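Local coordinates for nickel-dependent hydrogenase large subunit (PDB 3MYR), which catalyses the oxidation of molecular hydrogen at a nickel-iron centre, passing electrons to the iron-sulfur clusters of its small-subunit partner, at the interface of chains B and A. Residues are numbered along the deposited sequence; one frame, centred on the assembly and turned at random. Chains: chain A, Nickel-dependent hydrogenase large subunit; chain B, Hydrogenase (NiFe) small subunit HydA.

Contact 1: the interface of chains B and A. Residues chain B 19-20, 23, 234; chain A 102, 106, 198, 202, 212-213.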
loop_
_atom_site.group_PDB
_atom_site.type_symbol
_atom_site.label_atom_id
_atom_site.label_comp_id
_atom_site.label_asym_id
_atom_site.label_seq_id
_atom_site.Cartn_x
_atom_site.Cartn_y
_atom_site.Cartn_z
ATOM N N GLU B 19 5.552 -5.329 -3.286
ATOM C CA GLU B 19 6.229 -4.039 -3.380
ATOM C C GLU B 19 7.704 -4.312 -3.249
ATOM O O GLU B 19 8.487 -3.709 -3.942
ATOM C CB GLU B 19 5.796 -3.031 -2.287
ATOM C CG GLU B 19 4.371 -2.562 -2.551
ATOM C CD GLU B 19 4.279 -1.426 -3.580
ATOM O OE1 GLU B 19 3.130 -1.022 -3.840
ATOM O OE2 GLU B 19 5.285 -0.854 -4.079
ATOM N N SER B 20 8.073 -5.186 -2.314
ATOM C CA SER B 20 9.490 -5.460 -2.081
ATOM C C SER B 20 10.128 -5.959 -3.408
ATOM O O SER B 20 11.183 -5.487 -3.859
ATOM C CB SER B 20 9.664 -6.541 -0.999
ATOM O OG SER B 20 11.039 -6.742 -0.786
ATOM N N ARG B 23 11.123 -3.416 -5.682
ATOM C CA ARG B 23 12.305 -2.618 -5.286
ATOM C C ARG B 23 13.643 -3.145 -5.781
ATOM O O ARG B 23 14.643 -2.398 -5.766
ATOM C CB ARG B 23 12.408 -2.419 -3.748
ATOM C CG ARG B 23 11.147 -1.771 -3.121
ATOM C CD ARG B 23 10.828 -0.336 -3.639
ATOM N NE ARG B 23 9.722 0.120 -2.776
ATOM C CZ ARG B 23 8.434 -0.072 -2.964
ATOM N NH1 ARG B 23 7.928 -0.416 -4.173
ATOM N NH2 ARG B 23 7.624 0.160 -1.925
ATOM N N ASN B 234 17.381 -2.151 0.203
ATOM C CA ASN B 234 17.205 -1.089 -0.823
ATOM C C ASN B 234 18.496 -0.715 -1.495
ATOM O O ASN B 234 18.929 0.455 -1.501
ATOM C CB ASN B 234 16.499 0.147 -0.217
ATOM C CG ASN B 234 15.099 -0.226 0.378
ATOM O OD1 ASN B 234 14.914 -0.314 1.608
ATOM N ND2 ASN B 234 14.110 -0.471 -0.506
ATOM N N HIS A 102 5.965 8.471 -4.159
ATOM C CA HIS A 102 6.226 7.124 -4.608
ATOM C C HIS A 102 4.901 6.478 -4.993
ATOM O O HIS A 102 4.767 5.871 -6.024
ATOM C CB HIS A 102 6.894 6.322 -3.448
ATOM C CG HIS A 102 7.196 4.905 -3.805
ATOM N ND1 HIS A 102 6.276 3.883 -3.650
ATOM C CD2 HIS A 102 8.300 4.344 -4.363
ATOM C CE1 HIS A 102 6.837 2.746 -4.042
ATOM N NE2 HIS A 102 8.044 3.008 -4.522
ATOM N N MET A 106 3.401 5.464 -8.874
ATOM C CA MET A 106 3.216 4.038 -9.269
ATOM C C MET A 106 1.731 3.775 -9.459
ATOM O O MET A 106 1.396 2.953 -10.303
ATOM C CB MET A 106 3.669 3.062 -8.144
ATOM C CG MET A 106 5.243 3.070 -8.001
ATOM S SD MET A 106 5.704 1.687 -6.844
ATOM C CE MET A 106 5.426 0.164 -7.767
ATOM N N GLN A 198 11.063 4.506 -9.117
ATOM C CA GLN A 198 10.421 4.229 -7.809
ATOM C C GLN A 198 11.351 3.500 -6.848
ATOM O O GLN A 198 11.341 3.767 -5.663
ATOM C CB GLN A 198 9.065 3.539 -7.950
ATOM C CG GLN A 198 9.038 2.142 -8.572
ATOM C CD GLN A 198 9.511 1.040 -7.653
ATOM O OE1 GLN A 198 9.401 1.104 -6.397
ATOM N NE2 GLN A 198 10.070 0.022 -8.268
ATOM N N ALA A 202 12.577 4.813 -3.071
ATOM C CA ALA A 202 12.371 4.042 -1.861
ATOM C C ALA A 202 13.556 4.093 -0.903
ATOM O O ALA A 202 13.407 3.764 0.288
ATOM C CB ALA A 202 12.093 2.594 -2.229
ATOM N N ASN A 212 12.384 -0.239 3.190
ATOM C CA ASN A 212 11.103 0.013 2.525
ATOM C C ASN A 212 10.885 -1.169 1.596
ATOM O O ASN A 212 11.769 -1.454 0.820
ATOM C CB ASN A 212 11.168 1.337 1.664
ATOM C CG ASN A 212 9.849 1.582 0.856
ATOM O OD1 ASN A 212 9.050 2.526 1.128
ATOM N ND2 ASN A 212 9.601 0.726 -0.089
ATOM N N PRO A 213 9.724 -1.826 1.658
ATOM C CA PRO A 213 8.565 -1.428 2.495
ATOM C C PRO A 213 8.738 -1.593 4.035
ATOM O O PRO A 213 9.645 -2.299 4.518
ATOM C CB PRO A 213 7.423 -2.358 1.996
ATOM C CG PRO A 213 7.894 -2.812 0.522
ATOM C CD PRO A 213 9.383 -2.976 0.783
#
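B:Arg23 lays its guanidinium among A:His102, A:Gln198, A:Ala202 and A:Asn212. Its chain turns at chi2 (-62°), bringing NH1 of B:Arg23 to OE2 of B:Glu19, one helical turn earlier, at 2.7 Å in a salt bridge lying in the guanidinium plane. CE1 of A:His102 comes tip to tip over one guanidinium face, 3.4 Å from CZ of B:Arg23, with the two planes 65° apart. NE2 of A:His102 donates to OE1 of A:Gln198 at 3.0 Å, fixing the imidazole; that oxygen also takes a weak bond from NH1 of B:Arg23. ND2 of A:Asn212 is modelled 2.8 Å from both NE and NH2 of B:Arg23, donor against donor; a turned amide would put OD1 there to accept from both. ND2 of B:Asn234 donates to O of A:Asn212 at 2.9 Å, and N of A:Asn212 donates to OD1 of B:Asn234 at 3.0 Å, in plane on a lone pair, a two-bond match. CG of A:Pro213, after a cis peptide, packs on CB of B:Glu19. An alanine in place of B:Arg23 would probably leave the B:Glu19 carboxylate and A:Asn212 amide without their mate and open a gap beside A:His102. The site wedges small-subunit helix 16-23 against large-subunit helices 86-112 and 181-201 and the A:Asn212 loop.

Contact 2: the interface of chains B and A. Residues chain B 245, 248, 262; chain A 54-55, 216-218, 223.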
loop_
_atom_site.group_PDB
_atom_site.type_symbol
_atom_site.label_atom_id
_atom_site.label_comp_id
_atom_site.label_asym_id
_atom_site.label_seq_id
_atom_site.Cartn_x
_atom_site.Cartn_y
_atom_site.Cartn_z
ATOM N N HIS B 245 16.512 1.381 15.035
ATOM C CA HIS B 245 15.422 0.662 15.676
ATOM C C HIS B 245 15.845 -0.777 15.945
ATOM O O HIS B 245 16.411 -1.421 15.058
ATOM C CB HIS B 245 14.111 0.691 14.774
ATOM C CG HIS B 245 12.882 0.289 15.531
ATOM N ND1 HIS B 245 12.589 -1.025 15.829
ATOM C CD2 HIS B 245 11.953 1.038 16.181
ATOM C CE1 HIS B 245 11.499 -1.071 16.574
ATOM N NE2 HIS B 245 11.093 0.165 16.803
ATOM N N LEU B 248 12.786 -6.447 15.010
ATOM C CA LEU B 248 11.535 -7.007 15.528
ATOM C C LEU B 248 11.507 -8.529 15.464
ATOM O O LEU B 248 10.522 -9.132 15.970
ATOM C CB LEU B 248 10.348 -6.520 14.627
ATOM C CG LEU B 248 10.222 -4.973 14.449
ATOM C CD1 LEU B 248 9.159 -4.615 13.377
ATOM C CD2 LEU B 248 9.938 -4.295 15.740
ATOM N N TYR B 262 9.576 -4.156 22.600
ATOM C CA TYR B 262 10.564 -3.337 23.283
ATOM C C TYR B 262 11.068 -3.959 24.585
ATOM O O TYR B 262 11.657 -3.271 25.367
ATOM C CB TYR B 262 10.026 -1.927 23.512
ATOM C CG TYR B 262 9.730 -1.254 22.178
ATOM C CD1 TYR B 262 10.768 -0.756 21.396
ATOM C CD2 TYR B 262 8.404 -1.139 21.691
ATOM C CE1 TYR B 262 10.518 -0.184 20.131
ATOM C CE2 TYR B 262 8.142 -0.561 20.393
ATOM C CZ TYR B 262 9.192 -0.092 19.650
ATOM O OH TYR B 262 8.963 0.584 18.486
ATOM N N TRP A 54 2.112 0.102 16.300
ATOM C CA TRP A 54 2.454 0.634 15.007
ATOM C C TRP A 54 2.995 -0.459 14.117
ATOM O O TRP A 54 2.743 -0.422 12.907
ATOM C CB TRP A 54 3.412 1.819 15.027
ATOM C CG TRP A 54 4.788 1.384 15.454
ATOM C CD1 TRP A 54 5.296 1.410 16.743
ATOM C CD2 TRP A 54 5.826 0.836 14.638
ATOM N NE1 TRP A 54 6.555 0.902 16.763
ATOM C CE2 TRP A 54 6.922 0.539 15.504
ATOM C CE3 TRP A 54 5.924 0.491 13.265
ATOM C CZ2 TRP A 54 8.134 -0.053 15.045
ATOM C CZ3 TRP A 54 7.151 -0.110 12.802
ATOM C CH2 TRP A 54 8.211 -0.385 13.690
ATOM N N ALA A 55 3.787 -1.376 14.680
ATOM C CA ALA A 55 4.424 -2.440 13.874
ATOM C C ALA A 55 3.415 -3.454 13.356
ATOM O O ALA A 55 3.537 -3.907 12.222
ATOM C CB ALA A 55 5.493 -3.177 14.703
ATOM N N ASN A 216 10.575 1.647 10.106
ATOM C CA ASN A 216 10.304 1.665 11.576
ATOM C C ASN A 216 9.880 3.029 12.115
ATOM O O ASN A 216 10.316 4.071 11.603
ATOM C CB ASN A 216 11.553 1.127 12.332
ATOM C CG ASN A 216 11.869 -0.322 11.896
ATOM O OD1 ASN A 216 12.865 -0.569 11.215
ATOM N ND2 ASN A 216 10.939 -1.221 12.142
ATOM N N PHE A 217 9.099 2.997 13.192
ATOM C CA PHE A 217 8.603 4.211 13.833
ATOM C C PHE A 217 8.763 4.035 15.320
ATOM O O PHE A 217 9.039 2.961 15.760
ATOM C CB PHE A 217 7.125 4.459 13.504
ATOM C CG PHE A 217 6.903 4.716 12.070
ATOM C CD1 PHE A 217 7.059 5.999 11.563
ATOM C CD2 PHE A 217 6.728 3.630 11.189
ATOM C CE1 PHE A 217 7.031 6.197 10.175
ATOM C CE2 PHE A 217 6.610 3.805 9.828
ATOM C CZ PHE A 217 6.769 5.090 9.297
ATOM N N VAL A 218 8.744 5.116 16.093
ATOM C CA VAL A 218 8.569 4.928 17.531
ATOM C C VAL A 218 7.582 5.934 18.089
ATOM O O VAL A 218 7.516 7.105 17.633
ATOM C CB VAL A 218 9.849 5.110 18.392
ATOM C CG1 VAL A 218 10.624 3.941 18.360
ATOM C CG2 VAL A 218 10.656 6.306 17.916
ATOM N N PRO A 223 13.081 6.788 15.315
ATOM C CA PRO A 223 14.157 5.980 15.929
ATOM C C PRO A 223 15.539 6.428 15.435
ATOM O O PRO A 223 16.529 6.113 16.067
ATOM C CB PRO A 223 13.862 4.519 15.451
ATOM C CG PRO A 223 12.774 4.605 14.438
ATOM C CD PRO A 223 12.261 6.036 14.332
#
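With CG of B:His245 anti to its backbone N (chi1 -165°), the imidazole reaches across the subunit boundary. A:Trp54 answers with CG placed between its backbone N and carbonyl carbon (chi1 70°), presenting the benzo edge of the indole to that ring. The contact is edge-to-face: the indole edge, at CZ2 and CH2, points at one imidazole face, with the six-membered ring and imidazole planes 84° apart. CZ2 of A:Trp54 lies 3.4 Å from NE2 of B:His245. The same imidazole face is shared by A:Asn216, whose flat amide stacks nearly parallel to it and whose CB touches CB of B:His245 at 3.6 Å. A:Pro223 packs beside the base of the histidine, and CG1 of A:Val218 approaches CD2 of B:His245 at 3.9 Å.

The phenol of B:Tyr262 ties the two rings together. OH of B:Tyr262 accepts the N-H of NE1 of A:Trp54 at 3.0 Å, practically in the indole plane, and also bonds NE2 of B:His245 at 2.7 Å, at the imidazole edge and almost straight; the direction of this second bond is not settled. Two partners thus grip the hydroxyl and are likely to limit rotation of both rings. Nearby, B:Leu248 belongs to the pocket of the [3Fe-4S] cluster, so this patch probably braces large-subunit helix 53-58 against the loop 245-250 that carries [3Fe-4S] ligands. The CD1 methyl of B:Leu248 slides past the amide of A:Asn216, 4.0 Å from its ND2.

Contact 3: the interface of chains B and A. Residues chain B 48, 52, 55-56; chain A 168-171.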
loop_
_atom_site.group_PDB
_atom_site.type_symbol
_atom_site.label_atom_id
_atom_site.label_comp_id
_atom_site.label_asym_id
_atom_site.label_seq_id
_atom_site.Cartn_x
_atom_site.Cartn_y
_atom_site.Cartn_z
ATOM N N ALA B 48 -5.881 -7.480 -17.513
ATOM C CA ALA B 48 -7.248 -7.981 -17.530
ATOM C C ALA B 48 -7.716 -8.183 -16.081
ATOM O O ALA B 48 -6.902 -8.450 -15.186
ATOM C CB ALA B 48 -7.256 -9.323 -18.262
ATOM N N ALA B 52 -11.191 -12.881 -17.503
ATOM C CA ALA B 52 -10.044 -12.877 -18.394
ATOM C C ALA B 52 -8.749 -13.122 -17.575
ATOM O O ALA B 52 -7.806 -13.726 -18.048
ATOM C CB ALA B 52 -9.930 -11.548 -19.113
ATOM N N ALA B 55 -8.774 -16.851 -16.462
ATOM C CA ALA B 55 -8.463 -17.705 -17.614
ATOM C C ALA B 55 -6.941 -17.706 -17.850
ATOM O O ALA B 55 -6.403 -18.711 -18.244
ATOM C CB ALA B 55 -9.254 -17.250 -18.895
ATOM N N ALA B 56 -6.234 -16.611 -17.549
ATOM C CA ALA B 56 -4.808 -16.618 -17.804
ATOM C C ALA B 56 -4.106 -17.542 -16.806
ATOM O O ALA B 56 -3.138 -18.251 -17.177
ATOM C CB ALA B 56 -4.217 -15.166 -17.728
ATOM N N ALA A 168 -1.794 -10.752 -21.214
ATOM C CA ALA A 168 -2.656 -11.773 -21.843
ATOM C C ALA A 168 -4.155 -11.532 -21.594
ATOM O O ALA A 168 -4.534 -11.132 -20.475
ATOM C CB ALA A 168 -2.243 -13.208 -21.344
ATOM N N ASN A 169 -4.997 -11.792 -22.626
ATOM C CA ASN A 169 -6.458 -11.546 -22.565
ATOM C C ASN A 169 -6.832 -10.091 -22.249
ATOM O O ASN A 169 -7.904 -9.856 -21.664
ATOM C CB ASN A 169 -7.160 -12.450 -21.492
ATOM C CG ASN A 169 -6.829 -13.959 -21.659
ATOM O OD1 ASN A 169 -6.959 -14.787 -20.720
ATOM N ND2 ASN A 169 -6.403 -14.306 -22.828
ATOM N N GLY A 170 -5.941 -9.133 -22.529
ATOM C CA GLY A 170 -6.168 -7.738 -22.177
ATOM C C GLY A 170 -7.187 -7.174 -23.171
ATOM O O GLY A 170 -7.621 -7.858 -24.129
ATOM N N TYR A 171 -7.594 -5.935 -22.945
ATOM C CA TYR A 171 -8.725 -5.387 -23.626
ATOM C C TYR A 171 -8.262 -4.586 -24.829
ATOM O O TYR A 171 -8.984 -3.745 -25.335
ATOM C CB TYR A 171 -9.604 -4.559 -22.637
ATOM C CG TYR A 171 -10.054 -5.348 -21.396
ATOM C CD1 TYR A 171 -10.290 -6.723 -21.463
ATOM C CD2 TYR A 171 -10.162 -4.729 -20.149
ATOM C CE1 TYR A 171 -10.625 -7.462 -20.293
ATOM C CE2 TYR A 171 -10.475 -5.455 -18.979
ATOM C CZ TYR A 171 -10.699 -6.806 -19.050
ATOM O OH TYR A 171 -11.045 -7.513 -17.920
HETATM O O HOH W 1 -3.920 -9.384 -18.491
#
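B:Ala48 and A:Ala168 meet through a water molecule: water 1 lies 2.7 Å from the carbonyl O of A:Ala168 and 2.9 Å from the backbone N of B:Ala48. In this heterodimer of the [NiFe] hydrogenase family, an alanine-lined side of small-subunit helix 50-63, with the residue leading into it, receives the large-subunit loop 168-171. A:Asn169 is the projecting residue of that loop. Its backbone takes a left-handed helical conformation (phi 58°, psi 24°), and CG lies anti to its carbonyl carbon (chi1 -52°), which carries the amide along the helix past B:Ala52 toward B:Ala55 and B:Ala56. CB of A:Asn169 packs on the methyl CB of B:Ala52 at 3.8 Å. OD1 of A:Asn169 is modelled 3.0 Å from the carbonyl O of B:Ala52, where both atoms can only accept; the amide is likely to be turned over, so that its NH2 would donate to this carbonyl instead. The methyl CB of B:Ala55 comes within 3.8 Å of the amide tip as modelled (OD1 of A:Asn169). On the other flank of A:Asn169, its backbone O faces CB of B:Ala48 at 3.5 Å. A:Tyr171 leans in from beyond A:Gly170, with its phenol OH 3.8 Å from CA of B:Ala48.

Contact 4: the interface of chains B and A. Residues chain B 10-13, 15, 43, 88; chain A 14-16, 37.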
loop_
_atom_site.group_PDB
_atom_site.type_symbol
_atom_site.label_atom_id
_atom_site.label_comp_id
_atom_site.label_asym_id
_atom_site.label_seq_id
_atom_site.Cartn_x
_atom_site.Cartn_y
_atom_site.Cartn_z
ATOM N N SER B 10 -1.907 -14.284 -4.470
ATOM C CA SER B 10 -1.935 -13.306 -3.355
ATOM C C SER B 10 -3.107 -13.644 -2.445
ATOM O O SER B 10 -4.252 -13.612 -2.898
ATOM C CB SER B 10 -2.140 -11.882 -3.946
ATOM O OG SER B 10 -1.045 -11.599 -4.777
ATOM N N PHE B 11 -2.865 -13.987 -1.187
ATOM C CA PHE B 11 -4.001 -14.471 -0.360
ATOM C C PHE B 11 -4.260 -13.488 0.812
ATOM O O PHE B 11 -4.580 -12.298 0.553
ATOM C CB PHE B 11 -3.665 -15.917 0.088
ATOM C CG PHE B 11 -3.708 -16.942 -1.063
ATOM C CD1 PHE B 11 -4.738 -16.908 -2.005
ATOM C CD2 PHE B 11 -2.779 -17.972 -1.146
ATOM C CE1 PHE B 11 -4.887 -17.918 -2.981
ATOM C CE2 PHE B 11 -2.880 -18.965 -2.147
ATOM C CZ PHE B 11 -3.933 -18.938 -3.070
ATOM N N GLN B 12 -3.905 -13.841 2.054
ATOM C CA GLN B 12 -4.097 -12.845 3.137
ATOM C C GLN B 12 -2.811 -12.038 3.290
ATOM O O GLN B 12 -2.035 -12.210 4.281
ATOM C CB GLN B 12 -4.449 -13.511 4.471
ATOM C CG GLN B 12 -5.772 -14.312 4.431
ATOM C CD GLN B 12 -5.971 -14.934 5.793
ATOM O OE1 GLN B 12 -5.240 -15.850 6.152
ATOM N NE2 GLN B 12 -6.967 -14.448 6.565
ATOM N N GLU B 13 -2.537 -11.204 2.296
ATOM C CA GLU B 13 -1.280 -10.467 2.307
ATOM C C GLU B 13 -1.569 -8.963 2.483
ATOM O O GLU B 13 -2.742 -8.492 2.301
ATOM C CB GLU B 13 -0.458 -10.671 1.038
ATOM C CG GLU B 13 -1.223 -10.953 -0.215
ATOM C CD GLU B 13 -1.678 -9.742 -1.048
ATOM O OE1 GLU B 13 -2.942 -9.565 -1.263
ATOM O OE2 GLU B 13 -0.791 -9.120 -1.679
ATOM N N THR B 15 0.495 -6.922 0.635
ATOM C CA THR B 15 1.086 -6.538 -0.662
ATOM C C THR B 15 2.515 -5.960 -0.477
ATOM O O THR B 15 3.212 -5.684 -1.444
ATOM C CB THR B 15 0.126 -5.674 -1.588
ATOM O OG1 THR B 15 -1.177 -6.316 -1.695
ATOM C CG2 THR B 15 0.707 -5.491 -3.071
ATOM N N HIS B 43 -2.123 -10.300 -9.570
ATOM C CA HIS B 43 -3.258 -9.366 -9.343
ATOM C C HIS B 43 -2.868 -7.928 -9.379
ATOM O O HIS B 43 -3.665 -7.096 -9.811
ATOM C CB HIS B 43 -3.910 -9.537 -7.949
ATOM C CG HIS B 43 -4.884 -10.666 -7.857
ATOM N ND1 HIS B 43 -5.699 -10.853 -6.752
ATOM C CD2 HIS B 43 -5.153 -11.698 -8.705
ATOM C CE1 HIS B 43 -6.426 -11.952 -6.918
ATOM N NE2 HIS B 43 -6.107 -12.486 -8.091
ATOM N N VAL B 88 -11.410 -15.511 -3.996
ATOM C CA VAL B 88 -11.166 -14.789 -5.253
ATOM C C VAL B 88 -12.100 -15.393 -6.276
ATOM O O VAL B 88 -12.207 -16.612 -6.330
ATOM C CB VAL B 88 -9.693 -14.976 -5.785
ATOM C CG1 VAL B 88 -9.522 -14.253 -7.121
ATOM C CG2 VAL B 88 -8.665 -14.417 -4.764
ATOM N N GLU A 14 -4.674 -2.804 -4.923
ATOM C CA GLU A 14 -4.181 -3.627 -3.811
ATOM C C GLU A 14 -5.355 -4.425 -3.217
ATOM O O GLU A 14 -6.420 -3.876 -2.966
ATOM C CB GLU A 14 -3.594 -2.722 -2.720
ATOM C CG GLU A 14 -2.791 -3.548 -1.636
ATOM C CD GLU A 14 -3.676 -4.547 -0.847
ATOM O OE1 GLU A 14 -3.162 -5.695 -0.540
ATOM O OE2 GLU A 14 -4.865 -4.195 -0.549
ATOM N N GLY A 15 -5.185 -5.721 -3.061
ATOM C CA GLY A 15 -6.137 -6.515 -2.332
ATOM C C GLY A 15 -7.295 -7.038 -3.140
ATOM O O GLY A 15 -7.244 -7.103 -4.364
ATOM N N HIS A 16 -8.370 -7.405 -2.441
ATOM C CA HIS A 16 -9.344 -8.341 -2.996
ATOM C C HIS A 16 -10.718 -7.719 -3.121
ATOM O O HIS A 16 -11.438 -7.627 -2.129
ATOM C CB HIS A 16 -9.400 -9.606 -2.106
ATOM C CG HIS A 16 -8.166 -10.436 -2.234
ATOM N ND1 HIS A 16 -7.188 -10.492 -1.252
ATOM C CD2 HIS A 16 -7.662 -11.093 -3.299
ATOM C CE1 HIS A 16 -6.198 -11.272 -1.661
ATOM N NE2 HIS A 16 -6.450 -11.617 -2.913
ATOM N N MET A 37 -11.606 -10.314 1.437
ATOM C CA MET A 37 -10.567 -10.911 2.314
ATOM C C MET A 37 -10.563 -10.137 3.629
ATOM O O MET A 37 -10.666 -8.884 3.637
ATOM C CB MET A 37 -9.196 -10.914 1.634
ATOM C CG MET A 37 -8.074 -11.624 2.434
ATOM S SD MET A 37 -7.328 -10.590 3.756
ATOM C CE MET A 37 -6.084 -9.606 2.832
HETATM O O HOH W 2 -4.734 -7.962 0.299
HETATM O O HOH W 3 -2.986 -7.206 -3.692
#
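A:His16 extends its imidazole into a pocket formed by B:Ser10, B:Phe11, B:His43 and B:Val88. From CB, with CG anti to the carbonyl carbon, chi1 of -71° turns the ring toward the B:Ser10 and B:Phe11 carbonyls. CD2 of A:His16 meets CG2 of B:Val88 at 3.8 Å and, at about a right angle, the imidazole edge of B:His43. At the tip, NE2 of A:His16 bonds O of B:Ser10 weakly at 3.0 Å. ND1 of A:His16 stands 3.6 Å from O of B:Phe11. A leucine in place of A:His16 would probably leave the B:Ser10 carbonyl without its mate and disturb the packing on B:His43.

CE of A:Met37 lies against CA of B:Gln12. Water 2 lies 2.9 Å from OE1 of A:Glu14 and also bonds O and OE1 of B:Glu13. Water 3 links the A:Gly15 amide N, at 2.7 Å, to OG1 of B:Thr15. That hydroxyl's direct approach to A:Glu14 is doubtful, but OG1 of B:Thr15 bonds OE2 of B:Glu13 at 2.8 Å, from above the carboxylate plane. The [4Fe-4S] CXXC motif, straddling the start of helix 16-23, helps seat the subunits here; chiefly, A:Glu14 is the family's proton-transfer glutamate, its route from the nickel-iron centre running on through B:Thr15 and B:Glu13, probably with the waters as links.

Contact 4 lies about 18 Å from both contact 1 and contact 3, between C-alpha centres, and contact 1 is about 19 Å from contact 2; contacts 2 and 3, about 41 Å apart, mark the ends of the sampled interface. Contacts 4 and 1 are joined through the small subunit, whose CXXC motif straddles the start of helix 16-23. Contacts 1 and 2 draw on neighbouring stretches of the large subunit, 212-213 and 216-218, and on small-subunit loops near the [3Fe-4S] ligands. Contacts 3 and 4 share the small-subunit connection between strand 38-41 and helix 50-63. The heterodimer is fastened near two clusters and at a distant flank.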